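PDB 4PRK: 4-phosphoerythronate dehydrogenase from Lactobacillus jensenii, which probably reduces pyruvate to D-lactate with NADH as an NAD-dependent D-lactate dehydrogenase of the D-isomer specific 2-hydroxyacid dehydrogenase family. Local coordinates for residues 304-307 and 308-312; 243-246 and 247-251; 162-165 and 166-170; 126-130 and 131-135. All coordinates share one frame; numbering follows the deposited sequence.

Contact 1 of 4, residues 304-307 and 308-312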
loop_
_atom_site.group_PDB
_atom_site.type_symbol
_atom_site.label_atom_id
_atom_site.label_comp_id
_atom_site.label_asym_id
_atom_site.label_seq_id
_atom_site.Cartn_x
_atom_site.Cartn_y
_atom_site.Cartn_z
ATOM N N VAL A 304 -19.650 11.840 -11.616
ATOM C CA VAL A 304 -20.874 12.294 -12.251
ATOM C C VAL A 304 -22.069 11.719 -11.457
ATOM O O VAL A 304 -23.004 12.431 -11.143
ATOM C CB VAL A 304 -20.895 11.901 -13.728
ATOM C CG1 VAL A 304 -22.287 12.103 -14.357
ATOM C CG2 VAL A 304 -19.854 12.710 -14.458
ATOM N N ARG A 305 -21.981 10.465 -11.054
ATOM C CA ARG A 305 -23.014 9.896 -10.235
ATOM C C ARG A 305 -23.157 10.591 -8.863
ATOM O O ARG A 305 -24.266 10.865 -8.430
ATOM C CB ARG A 305 -22.743 8.434 -10.013
ATOM C CG ARG A 305 -23.801 7.822 -9.145
ATOM C CD ARG A 305 -23.296 6.617 -8.434
ATOM N NE ARG A 305 -22.436 6.985 -7.325
ATOM C CZ ARG A 305 -21.823 6.091 -6.560
ATOM N NH1 ARG A 305 -21.040 6.477 -5.561
ATOM N NH2 ARG A 305 -21.988 4.801 -6.806
ATOM N N ASN A 306 -22.032 10.842 -8.182
ATOM C CA ASN A 306 -22.054 11.469 -6.883
ATOM C C ASN A 306 -22.617 12.854 -6.936
ATOM O O ASN A 306 -23.370 13.233 -6.048
ATOM C CB ASN A 306 -20.688 11.443 -6.216
ATOM C CG ASN A 306 -20.336 10.054 -5.721
ATOM O OD1 ASN A 306 -21.180 9.123 -5.751
ATOM N ND2 ASN A 306 -19.091 9.871 -5.286
ATOM N N MET A 307 -22.338 13.579 -7.997
ATOM C CA MET A 307 -22.891 14.905 -8.131
ATOM C C MET A 307 -24.416 14.888 -8.151
ATOM O O MET A 307 -25.056 15.784 -7.590
ATOM C CB MET A 307 -22.351 15.603 -9.377
ATOM C CG MET A 307 -20.903 16.076 -9.214
ATOM S SD MET A 307 -20.195 16.852 -10.695
ATOM C CE MET A 307 -18.667 15.955 -10.908
ATOM N N ILE A 308 -24.995 13.875 -8.785
ATOM C CA ILE A 308 -26.441 13.683 -8.779
ATOM C C ILE A 308 -26.903 13.122 -7.442
ATOM O O ILE A 308 -27.774 13.714 -6.777
ATOM C CB ILE A 308 -26.837 12.754 -9.931
ATOM C CG1 ILE A 308 -26.784 13.537 -11.243
ATOM C CG2 ILE A 308 -28.223 12.185 -9.718
ATOM C CD1 ILE A 308 -26.734 12.653 -12.465
ATOM N N GLU A 309 -26.320 12.003 -7.008
ATOM C CA GLU A 309 -26.900 11.301 -5.881
ATOM C C GLU A 309 -26.685 11.976 -4.514
ATOM O O GLU A 309 -27.548 11.835 -3.604
ATOM C CB GLU A 309 -26.491 9.823 -5.857
ATOM C CG GLU A 309 -27.012 9.114 -7.087
ATOM C CD GLU A 309 -26.803 7.619 -7.048
ATOM O OE1 GLU A 309 -26.248 7.087 -6.047
ATOM O OE2 GLU A 309 -27.237 6.986 -8.047
ATOM N N ILE A 310 -25.573 12.711 -4.359
ATOM C CA ILE A 310 -25.355 13.439 -3.115
ATOM C C ILE A 310 -26.291 14.665 -2.973
ATOM O O ILE A 310 -26.897 14.849 -1.911
ATOM C CB ILE A 310 -23.875 13.840 -2.908
ATOM C CG1 ILE A 310 -23.028 12.546 -2.694
ATOM C CG2 ILE A 310 -23.752 14.771 -1.699
ATOM C CD1 ILE A 310 -21.520 12.751 -2.604
ATOM N N SER A 311 -26.417 15.478 -4.014
ATOM C CA SER A 311 -27.392 16.558 -3.999
ATOM C C SER A 311 -28.859 16.031 -3.821
ATOM O O SER A 311 -29.596 16.446 -2.901
ATOM C CB SER A 311 -27.226 17.382 -5.270
ATOM O OG SER A 311 -27.436 16.626 -6.451
ATOM N N LEU A 312 -29.233 15.069 -4.663
ATOM C CA LEU A 312 -30.566 14.442 -4.625
ATOM C C LEU A 312 -30.927 14.043 -3.176
ATOM O O LEU A 312 -32.012 14.360 -2.704
ATOM C CB LEU A 312 -30.588 13.168 -5.556
ATOM C CG LEU A 312 -31.872 12.297 -5.592
ATOM C CD1 LEU A 312 -33.037 13.161 -6.076
ATOM C CD2 LEU A 312 -31.789 11.014 -6.432
#

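Contact 2 of 4, residues 243-246 and 247-251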
loop_
_atom_site.group_PDB
_atom_site.type_symbol
_atom_site.label_atom_id
_atom_site.label_comp_id
_atom_site.label_asym_id
_atom_site.label_seq_id
_atom_site.Cartn_x
_atom_site.Cartn_y
_atom_site.Cartn_z
ATOM N N ALA A 243 5.193 32.830 -16.649
ATOM C CA ALA A 243 6.397 32.344 -15.927
ATOM C C ALA A 243 6.561 30.855 -16.116
ATOM O O ALA A 243 7.697 30.389 -16.156
ATOM C CB ALA A 243 6.337 32.640 -14.438
ATOM N N LEU A 244 5.434 30.134 -16.237
ATOM C CA LEU A 244 5.450 28.690 -16.483
ATOM C C LEU A 244 6.087 28.408 -17.855
ATOM O O LEU A 244 7.033 27.614 -17.983
ATOM C CB LEU A 244 4.017 28.116 -16.378
ATOM C CG LEU A 244 3.803 26.675 -16.881
ATOM C CD1 LEU A 244 4.722 25.729 -16.168
ATOM C CD2 LEU A 244 2.387 26.154 -16.735
ATOM N N ILE A 245 5.581 29.101 -18.874
ATOM C CA ILE A 245 6.036 28.934 -20.249
ATOM C C ILE A 245 7.542 29.225 -20.385
ATOM O O ILE A 245 8.301 28.456 -20.953
ATOM C CB ILE A 245 5.201 29.860 -21.166
ATOM C CG1 ILE A 245 3.823 29.239 -21.392
ATOM C CG2 ILE A 245 5.874 30.039 -22.493
ATOM C CD1 ILE A 245 2.873 30.072 -22.208
ATOM N N GLU A 246 7.947 30.353 -19.830
ATOM C CA GLU A 246 9.331 30.747 -19.787
ATOM C C GLU A 246 10.221 29.716 -19.087
ATOM O O GLU A 246 11.288 29.338 -19.563
ATOM C CB GLU A 246 9.365 32.063 -19.038
ATOM C CG GLU A 246 10.710 32.715 -19.030
ATOM C CD GLU A 246 10.658 34.135 -18.480
ATOM O OE1 GLU A 246 9.557 34.761 -18.521
ATOM O OE2 GLU A 246 11.731 34.612 -18.033
ATOM N N ALA A 247 9.785 29.286 -17.920
ATOM C CA ALA A 247 10.517 28.279 -17.175
ATOM C C ALA A 247 10.733 27.012 -18.017
ATOM O O ALA A 247 11.823 26.466 -18.025
ATOM C CB ALA A 247 9.755 27.934 -15.894
ATOM N N LEU A 248 9.696 26.568 -18.728
ATOM C CA LEU A 248 9.797 25.376 -19.562
ATOM C C LEU A 248 10.717 25.651 -20.718
ATOM O O LEU A 248 11.594 24.828 -21.028
ATOM C CB LEU A 248 8.420 24.950 -20.113
ATOM C CG LEU A 248 7.507 24.253 -19.101
ATOM C CD1 LEU A 248 6.044 24.486 -19.413
ATOM C CD2 LEU A 248 7.820 22.766 -19.033
ATOM N N GLU A 249 10.519 26.808 -21.346
ATOM C CA GLU A 249 11.376 27.209 -22.481
ATOM C C GLU A 249 12.836 27.277 -22.071
ATOM O O GLU A 249 13.693 26.863 -22.812
ATOM C CB GLU A 249 10.941 28.536 -23.095
ATOM C CG GLU A 249 9.696 28.407 -23.965
ATOM C CD GLU A 249 9.211 29.750 -24.474
ATOM O OE1 GLU A 249 9.674 30.808 -23.969
ATOM O OE2 GLU A 249 8.349 29.745 -25.375
ATOM N N LYS A 250 13.105 27.729 -20.854
ATOM C CA LYS A 250 14.483 27.796 -20.389
ATOM C C LYS A 250 14.955 26.502 -19.744
ATOM O O LYS A 250 16.107 26.400 -19.395
ATOM C CB LYS A 250 14.650 28.965 -19.446
ATOM C CG LYS A 250 14.336 30.297 -20.123
ATOM C CD LYS A 250 14.767 31.476 -19.278
ATOM C CE LYS A 250 14.247 31.374 -17.855
ATOM N NZ LYS A 250 14.002 32.718 -17.269
ATOM N N HIS A 251 14.079 25.501 -19.630
ATOM C CA HIS A 251 14.447 24.200 -19.047
ATOM C C HIS A 251 14.820 24.415 -17.584
ATOM O O HIS A 251 15.728 23.804 -17.039
ATOM C CB HIS A 251 15.547 23.497 -19.897
ATOM C CG HIS A 251 15.227 23.424 -21.380
ATOM N ND1 HIS A 251 14.641 22.324 -21.974
ATOM C CD2 HIS A 251 15.427 24.313 -22.386
ATOM C CE1 HIS A 251 14.487 22.534 -23.273
ATOM N NE2 HIS A 251 14.953 23.737 -23.550
#

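Contact 3 of 4, residues 162-165 and 166-170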
loop_
_atom_site.group_PDB
_atom_site.type_symbol
_atom_site.label_atom_id
_atom_site.label_comp_id
_atom_site.label_asym_id
_atom_site.label_seq_id
_atom_site.Cartn_x
_atom_site.Cartn_y
_atom_site.Cartn_z
ATOM N N ALA A 162 -1.079 11.760 -2.046
ATOM C CA ALA A 162 -0.050 11.345 -1.119
ATOM C C ALA A 162 -0.157 9.836 -0.784
ATOM O O ALA A 162 0.845 9.104 -0.779
ATOM C CB ALA A 162 -0.165 12.203 0.131
ATOM N N GLN A 163 -1.375 9.370 -0.552
ATOM C CA GLN A 163 -1.617 7.926 -0.376
ATOM C C GLN A 163 -1.125 7.112 -1.577
ATOM O O GLN A 163 -0.443 6.121 -1.427
ATOM C CB GLN A 163 -3.132 7.663 -0.149
ATOM C CG GLN A 163 -3.683 8.386 1.102
ATOM C CD GLN A 163 -5.200 8.330 1.295
ATOM O OE1 GLN A 163 -5.840 9.326 1.650
ATOM N NE2 GLN A 163 -5.768 7.157 1.115
ATOM N N ILE A 164 -1.459 7.542 -2.775
ATOM C CA ILE A 164 -1.059 6.796 -3.980
ATOM C C ILE A 164 0.452 6.851 -4.157
ATOM O O ILE A 164 1.141 5.778 -4.262
ATOM C CB ILE A 164 -1.788 7.331 -5.240
ATOM C CG1 ILE A 164 -3.285 7.074 -5.107
ATOM C CG2 ILE A 164 -1.197 6.765 -6.571
ATOM C CD1 ILE A 164 -4.092 7.894 -6.114
ATOM N N PHE A 165 1.015 8.061 -4.083
ATOM C CA PHE A 165 2.476 8.133 -4.264
ATOM C C PHE A 165 3.258 7.344 -3.206
ATOM O O PHE A 165 4.198 6.623 -3.531
ATOM C CB PHE A 165 2.972 9.584 -4.391
ATOM C CG PHE A 165 2.875 10.138 -5.787
ATOM C CD1 PHE A 165 3.436 9.467 -6.860
ATOM C CD2 PHE A 165 2.260 11.325 -6.016
ATOM C CE1 PHE A 165 3.363 9.980 -8.152
ATOM C CE2 PHE A 165 2.185 11.846 -7.301
ATOM C CZ PHE A 165 2.729 11.165 -8.372
ATOM N N SER A 166 2.861 7.440 -1.945
ATOM C CA SER A 166 3.616 6.725 -0.886
ATOM C C SER A 166 3.396 5.237 -1.011
ATOM O O SER A 166 4.260 4.482 -0.681
ATOM C CB SER A 166 3.247 7.212 0.501
ATOM O OG SER A 166 1.883 6.993 0.616
ATOM N N ALA A 167 2.269 4.791 -1.553
ATOM C CA ALA A 167 2.066 3.375 -1.727
ATOM C C ALA A 167 2.939 2.835 -2.867
ATOM O O ALA A 167 3.237 1.662 -2.874
ATOM C CB ALA A 167 0.610 3.060 -1.945
ATOM N N MET A 168 3.386 3.688 -3.806
ATOM C CA MET A 168 4.389 3.265 -4.796
ATOM C C MET A 168 5.842 3.372 -4.262
ATOM O O MET A 168 6.824 2.993 -4.949
ATOM C CB MET A 168 4.263 4.096 -6.070
ATOM C CG MET A 168 2.889 4.062 -6.697
ATOM S SD MET A 168 2.819 4.766 -8.347
ATOM C CE MET A 168 2.281 6.398 -8.038
ATOM N N GLY A 169 5.988 3.871 -3.044
ATOM C CA GLY A 169 7.289 3.977 -2.411
ATOM C C GLY A 169 7.938 5.362 -2.472
ATOM O O GLY A 169 9.030 5.552 -1.929
ATOM N N ALA A 170 7.283 6.348 -3.091
ATOM C CA ALA A 170 7.832 7.699 -3.111
ATOM C C ALA A 170 7.877 8.338 -1.736
ATOM O O ALA A 170 7.061 8.034 -0.881
ATOM C CB ALA A 170 7.033 8.594 -4.037
#

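Contact 4 of 4, residues 126-130 and 131-135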
loop_
_atom_site.group_PDB
_atom_site.type_symbol
_atom_site.label_atom_id
_atom_site.label_comp_id
_atom_site.label_asym_id
_atom_site.label_seq_id
_atom_site.Cartn_x
_atom_site.Cartn_y
_atom_site.Cartn_z
ATOM N N ALA A 126 7.652 12.922 -29.754
ATOM C CA ALA A 126 8.141 14.018 -30.589
ATOM C C ALA A 126 9.416 13.607 -31.335
ATOM O O ALA A 126 9.621 13.935 -32.500
ATOM C CB ALA A 126 8.417 15.232 -29.735
ATOM N N ASN A 127 10.246 12.843 -30.647
ATOM C CA ASN A 127 11.452 12.298 -31.211
ATOM C C ASN A 127 11.169 11.244 -32.321
ATOM O O ASN A 127 11.775 11.272 -33.393
ATOM C CB ASN A 127 12.241 11.645 -30.087
ATOM C CG ASN A 127 13.633 12.150 -29.998
ATOM O OD1 ASN A 127 13.894 13.326 -30.217
ATOM N ND2 ASN A 127 14.552 11.257 -29.663
ATOM N N MET A 128 10.222 10.349 -32.072
ATOM C CA MET A 128 9.878 9.318 -33.025
ATOM C C MET A 128 9.251 9.952 -34.236
ATOM O O MET A 128 9.526 9.543 -35.357
ATOM C CB MET A 128 8.952 8.301 -32.388
ATOM C CG MET A 128 9.668 7.493 -31.315
ATOM S SD MET A 128 8.573 6.864 -30.024
ATOM C CE MET A 128 7.954 5.347 -30.776
ATOM N N ASP A 129 8.438 10.982 -34.016
ATOM C CA ASP A 129 7.823 11.701 -35.119
ATOM C C ASP A 129 8.892 12.179 -36.127
ATOM O O ASP A 129 8.603 12.233 -37.291
ATOM C CB ASP A 129 6.964 12.866 -34.602
ATOM C CG ASP A 129 5.650 12.391 -33.930
ATOM O OD1 ASP A 129 5.316 11.196 -34.038
ATOM O OD2 ASP A 129 4.940 13.206 -33.292
ATOM N N LYS A 130 10.107 12.499 -35.672
ATOM C CA LYS A 130 11.230 12.884 -36.526
ATOM C C LYS A 130 12.126 11.715 -36.891
ATOM O O LYS A 130 13.279 11.909 -37.263
ATOM C CB LYS A 130 12.152 13.874 -35.793
ATOM C CG LYS A 130 11.500 14.997 -35.000
ATOM C CD LYS A 130 10.626 15.912 -35.850
ATOM C CE LYS A 130 10.557 17.321 -35.240
ATOM N NZ LYS A 130 9.764 18.267 -36.078
ATOM N N GLY A 131 11.660 10.497 -36.684
ATOM C CA GLY A 131 12.438 9.331 -37.016
ATOM C C GLY A 131 13.523 8.935 -36.061
ATOM O O GLY A 131 14.332 8.068 -36.399
ATOM N N ASP A 132 13.552 9.520 -34.859
ATOM C CA ASP A 132 14.569 9.154 -33.866
ATOM C C ASP A 132 13.981 8.218 -32.803
ATOM O O ASP A 132 13.190 8.637 -31.949
ATOM C CB ASP A 132 15.167 10.409 -33.249
ATOM C CG ASP A 132 16.214 10.109 -32.212
ATOM O OD1 ASP A 132 16.351 8.958 -31.763
ATOM O OD2 ASP A 132 16.933 11.046 -31.838
ATOM N N PHE A 133 14.372 6.949 -32.880
ATOM C CA PHE A 133 13.847 5.894 -32.022
ATOM C C PHE A 133 14.893 5.446 -31.012
ATOM O O PHE A 133 14.832 4.339 -30.494
ATOM C CB PHE A 133 13.350 4.698 -32.870
ATOM C CG PHE A 133 12.162 5.020 -33.743
ATOM C CD1 PHE A 133 12.332 5.674 -34.966
ATOM C CD2 PHE A 133 10.869 4.707 -33.334
ATOM C CE1 PHE A 133 11.234 5.999 -35.762
ATOM C CE2 PHE A 133 9.777 4.996 -34.134
ATOM C CZ PHE A 133 9.960 5.642 -35.361
ATOM N N THR A 134 15.840 6.316 -30.702
ATOM C CA THR A 134 16.913 5.919 -29.800
ATOM C C THR A 134 16.505 6.092 -28.333
ATOM O O THR A 134 15.355 6.428 -28.031
ATOM C CB THR A 134 18.236 6.682 -30.086
ATOM O OG1 THR A 134 18.003 8.076 -29.983
ATOM C CG2 THR A 134 18.779 6.380 -31.506
ATOM N N ASN A 135 17.458 5.805 -27.440
ATOM C CA ASN A 135 17.327 6.076 -26.017
ATOM C C ASN A 135 18.447 6.982 -25.532
ATOM O O ASN A 135 19.274 6.548 -24.723
ATOM C CB ASN A 135 17.365 4.778 -25.190
ATOM C CG ASN A 135 16.177 3.855 -25.454
ATOM O OD1 ASN A 135 15.202 4.196 -26.147
ATOM N ND2 ASN A 135 16.262 2.682 -24.900
#

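Contact 1 of 4, residues 304-307 and 308-312
Arg305 and Glu309, one turn apart on helix 301-319, meet through carbon before charge: Arg305 CG lies 3.7 Å from Glu309 CD. The guanidinium and carboxylate planes are only 13° apart, yet Glu309 OE1 sits 4.0 Å from Arg305 NE and well out of the guanidinium plane, consistent with a general attraction but no directed bond. Two of the arginine's nitrogens, NE and NH1, turn to its neighbour instead. A bend at chi3 (76°) brings them side-on to Asn306 OD1, at 2.9 and 2.7 Å, with that oxygen in the guanidinium plane. A leucine here removes both donors, and the oxygen would probably be left without its mates, the amide then held from the ND2 side.

The buried side is tighter: Ile308 CB lies 3.5 Å from Arg305 O, and its side chain packs on Glu12 of helix 10-23. Towards the partly exposed Ile310 the fit relaxes, CD1 resting 3.9 Å from Asn306 CB.

Glu309 has its stronger partners in Lys22 and Thr19 of helix 10-23, while Asn306 ND2 hydrogen-bonds to Tyr101 O of its own chain and Tyr179 OH of a second subunit. The polar groups of a single turn thus serve both helix pairing and assembly, and Arg305 probably adds only diffuse stabilisation to the glutamate.

Contact 2 of 4, residues 243-246 and 247-251
Ala243, Leu244, Ile245 and Glu246 each accept, through the carbonyl oxygen, from the backbone N of the residue four further on, a regular alpha-helical run of bonds, the last of them here Lys250 N to Glu246 O at 2.7 Å. Beyond it His251 takes a positive phi (64°) and completes a Schellman motif, its N bonded to Leu248 O.

Three side-chain pairs follow the same spacing, in each case lying alongside and pointing the same way, but their chemistry changes round the helix. On the inner face Leu244 CD1 touches Leu248 CD1 at 3.7 Å. Both leucines also reach Ile253, and Leu244 continues onto Ala256 and Leu258 of strand 255-258, so this is the face that seats the helix of the beta-alpha-beta unit on the parallel sheet. Ile245 is intermediate: its CG2 packs 3.8 Å from Glu249 OE2, while its side chain also meets helix 279-285.

The outer pair is ionic. With CG anti to the backbone N (chi1 -173°), Glu246 runs out extended, and Lys250, bent at chi3 and chi4, curls back towards it. NZ forms a salt bridge of 3.1 Å to Glu246 OE2, meeting the oxygen on its anti side and 16° out of the carboxylate plane.

Both members of the salt bridge are exposed, so water probably screens it; burial of the leucines is likely to contribute more to holding this helix on its sheet.

Contact 3 of 4, residues 162-165 and 166-170
Ser166 and Ala162 touch in the last turns of helix 155-167, the helix of a Rossmann-type beta-alpha-beta unit between strands 148-152 and 171-175, which ends in a Schellman motif at Gly169.

Hydrogen bonds come first. Ala162 O accepts twice from Ser166, from N at 2.9 Å and from OG at 2.7 Å, and the two donors arrive from opposite faces of the carbonyl plane. The hydroxyl can fold back in this way because chi1 (59°) places OG between the backbone N and the carbonyl carbon. An alanine here lacks the hydroxyl, and Ala162 O would probably be held more loosely, with the backbone N of this residue as its one donor from the next turn. Further on, Gly169 N bonds back to Ser166 O, at a phi of 99° where a CB would jam against the preceding carbonyl oxygen.

Apolar contacts gather on the other side. Met168, bent at chi3 (-96°), brings CE against two neighbours, 3.8 Å from Ile164 CG2 and 3.5 Å from Phe165 CD1, approaching the ring obliquely. Phe165 also packs on Ile149 and Val172 of the two flanking strands, and Ile164 on helix 103-118.

Two bonds reach other subunits: Met168 O accepts from Arg104 of a third subunit, and Gln163 NE2 bonds to Tyr186 OH of a second. The chain then leaves the helix with Ala170 N directed back to Phe165 O, 3.1 Å away.

Contact 4 of 4, residues 126-130 and 131-135
Met128, in the last turn of helix 121-129, and Phe133, in the loop that follows, cross at about a right angle. Met128 CB stands over one face of the ring, 4.2 Å from its centroid and 26° off the normal, a CH-pi contact, and CG comes within 3.6 Å of Phe133 CD2. SD lies obliquely, 5.4 Å from the centroid, in a Met-aromatic contact; the bend at chi3 (84°) then carries CE back to 3.8 Å from Phe133 CE2.

Asn127 and Asp132 are arranged differently. They lie side by side, amide and carboxylate planes 33° apart, with Asn127 ND2 3.2 Å from Asp132 OD2. The other oxygen, OD1, takes both the backbone N and the OG1 of Thr134, the former making an Asx turn.

Between these pairs the backbone forms a Schellman motif, with Gly131 at positive phi and Asp132 N bonded to Asn127 O at 2.9 Å.

A third subunit meets this surface: its Tyr267 and Tyr281 stack edge-to-face with Phe133, and its Lys271 makes a salt bridge to Asp132 OD2. Aromatic and ionic contacts therefore combine here, and the Asx turn, by holding OD1, probably helps to present OD2 to the lysine across the interface.

In the fold
Read from the N terminus, the contacts come in the order 4, 3, 2, 1. Each closes no more than a turn or a helix end, and they follow in series without nesting or crossing. Contact 4 ends helix 121-129 in a loop that meets a third subunit. Contacts 3 and 2 lie on the helices of two separate beta-alpha-beta units of the seven-stranded parallel sheet (148-152 to 171-175, and 229-232 to 255-258), their centres about 28 Å apart. Contact 1 lies beyond the last strand of that sheet, on helix 301-319, where the chain has returned to pack against the five-stranded sheet domain; its centre is about 45 Å from that of contact 4. Contacts 1, 3 and 4 also face neighbouring subunits, whereas contact 2 stays within its own chain.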